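Local coordinates for uncharacterized conserved protein of COG5135 (Nostoc punctiforme, PDB 2I51) that binds flavin mononucleotide and, being akin to pyridoxamine 5'-phosphate oxidase, is probably a flavin-dependent oxidoreductase of still unassigned substrate, at residues Asp51-Leu55 with Leu159-Val163. Numbering follows the deposited sequence.
Sequences DTNQL and LLDPV. With EDO (1,2-ethanediol), chain H.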
loop_
_atom_site.group_PDB
_atom_site.type_symbol
_atom_site.label_atom_id
_atom_site.label_comp_id
_atom_site.label_asym_id
_atom_site.label_seq_id
_atom_site.Cartn_x
_atom_site.Cartn_y
_atom_site.Cartn_z
ATOM N N ASP A 51 -12.806 -17.339 15.382
ATOM C CA ASP A 51 -13.593 -16.701 16.388
ATOM C C ASP A 51 -13.253 -15.255 16.688
ATOM O O ASP A 51 -13.619 -14.718 17.745
ATOM C CB ASP A 51 -13.598 -17.524 17.677
ATOM C CG ASP A 51 -14.940 -18.174 17.901
ATOM O OD1 ASP A 51 -15.426 -18.880 16.970
ATOM O OD2 ASP A 51 -15.523 -17.920 18.976
ATOM N N THR A 52 -12.603 -14.588 15.728
ATOM C CA THR A 52 -12.317 -13.178 15.863
ATOM C C THR A 52 -12.506 -12.509 14.500
ATOM O O THR A 52 -12.714 -13.195 13.479
ATOM C CB THR A 52 -10.871 -12.899 16.267
ATOM O OG1 THR A 52 -10.018 -13.036 15.149
ATOM C CG2 THR A 52 -10.376 -13.856 17.433
ATOM N N ASN A 53 -12.394 -11.184 14.507
ATOM C CA ASN A 53 -12.352 -10.353 13.295
ATOM C C ASN A 53 -10.919 -9.875 12.962
ATOM O O ASN A 53 -10.713 -8.970 12.125
ATOM C CB ASN A 53 -13.289 -9.158 13.434
ATOM C CG ASN A 53 -14.722 -9.567 13.541
ATOM O OD1 ASN A 53 -15.277 -10.163 12.625
ATOM N ND2 ASN A 53 -15.333 -9.319 14.717
ATOM N N GLN A 54 -9.920 -10.527 13.536
ATOM C CA GLN A 54 -8.520 -10.208 13.253
ATOM C C GLN A 54 -8.025 -10.885 12.009
ATOM O O GLN A 54 -8.259 -12.057 11.765
ATOM C CB GLN A 54 -7.636 -10.569 14.415
ATOM C CG GLN A 54 -8.070 -9.831 15.663
ATOM C CD GLN A 54 -6.917 -9.519 16.609
ATOM O OE1 GLN A 54 -5.963 -8.895 16.215
ATOM N NE2 GLN A 54 -7.075 -9.843 17.874
ATOM N N LEU A 55 -7.281 -10.135 11.214
ATOM C CA LEU A 55 -6.607 -10.692 10.015
ATOM C C LEU A 55 -5.214 -11.197 10.361
ATOM O O LEU A 55 -4.497 -10.522 11.131
ATOM C CB LEU A 55 -6.448 -9.591 8.949
ATOM C CG LEU A 55 -7.723 -9.009 8.349
ATOM C CD1 LEU A 55 -8.496 -8.027 9.299
ATOM C CD2 LEU A 55 -7.300 -8.245 7.084
ATOM N N LEU A 159 -1.163 -10.053 13.699
ATOM C CA LEU A 159 -2.624 -9.858 13.658
ATOM C C LEU A 159 -2.946 -8.388 13.518
ATOM O O LEU A 159 -2.342 -7.569 14.225
ATOM C CB LEU A 159 -3.236 -10.355 14.928
ATOM C CG LEU A 159 -3.017 -11.824 15.227
ATOM C CD1 LEU A 159 -3.582 -12.128 16.667
ATOM C CD2 LEU A 159 -3.599 -12.795 14.184
ATOM N N LEU A 160 -3.941 -8.068 12.700
ATOM C CA LEU A 160 -4.554 -6.755 12.647
ATOM C C LEU A 160 -5.994 -6.844 13.125
ATOM O O LEU A 160 -6.777 -7.667 12.631
ATOM C CB LEU A 160 -4.512 -6.216 11.216
ATOM C CG LEU A 160 -5.256 -4.877 11.075
ATOM C CD1 LEU A 160 -4.483 -3.803 11.714
ATOM C CD2 LEU A 160 -5.439 -4.600 9.546
ATOM N N ASP A 161 -6.330 -5.991 14.090
ATOM C CA ASP A 161 -7.702 -5.868 14.617
ATOM C C ASP A 161 -8.313 -4.558 14.141
ATOM O O ASP A 161 -8.034 -3.512 14.744
ATOM C CB ASP A 161 -7.718 -5.887 16.139
ATOM C CG ASP A 161 -9.157 -6.014 16.706
ATOM O OD1 ASP A 161 -10.054 -6.604 16.033
ATOM O OD2 ASP A 161 -9.322 -5.635 17.877
ATOM N N PRO A 162 -9.097 -4.601 13.045
ATOM C CA PRO A 162 -9.614 -3.330 12.546
ATOM C C PRO A 162 -10.567 -2.611 13.494
ATOM O O PRO A 162 -11.438 -3.235 14.082
ATOM C CB PRO A 162 -10.365 -3.732 11.279
ATOM C CG PRO A 162 -9.764 -5.027 10.853
ATOM C CD PRO A 162 -9.510 -5.719 12.168
ATOM N N VAL A 163 -10.347 -1.313 13.627
ATOM C CA VAL A 163 -11.365 -0.505 14.277
ATOM C C VAL A 163 -12.023 0.497 13.348
ATOM O O VAL A 163 -13.046 1.062 13.698
ATOM C CB VAL A 163 -10.846 0.177 15.554
ATOM C CG1 VAL A 163 -10.312 -0.845 16.515
ATOM C CG2 VAL A 163 -9.803 1.227 15.222
HETATM C C1 EDO H . -14.839 -6.789 18.980
HETATM O O1 EDO H . -13.638 -6.626 19.751
HETATM C C2 EDO H . -14.943 -8.212 18.456
HETATM O O2 EDO H . -14.072 -8.400 17.334
HETATM O O HOH W 1 -11.836 -9.344 16.735
#
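How a loop is handed over to a β-strand is well illustrated where residues 51-55 run into strand 55-60. At T52, OG1 accepts a hydrogen bond from the backbone N of Q54 (3.0 Å), an ST turn just ahead of the strand. N53 faces a more polar setting. Its N donates to a water 2.9 Å away, which reaches OD1 of D161 through a weak bond of 3.3 Å, while its side chain bonds R8, S3 and an ethanediol probably left from crystallisation; D161 itself forms a salt bridge with R182. The N53 carbonyl O lies 3.5 Å from CD of P162. Q54 reaches across to the strand, where its OE1 sits 3.4 Å from CB of L159 and 3.5 Å from CB of D161, as its CA-H meets O of L160 (CA to O 3.1 Å). At L55 the backbones pair: its N donates to O of L160 (2.9 Å), and N of L160 returns a bond to O of L55 (3.0 Å). The side chains of L55 and L160 share one face of the sheet and pack on I77, and CD1 of L55 touches CG of P162 at 3.6 Å. The two reciprocal bonds define an antiparallel hydrogen-bonded pair, joining strand 55-60 to strand 155-169 in the antiparallel β-barrel characteristic of the FMN-binding split-barrel fold.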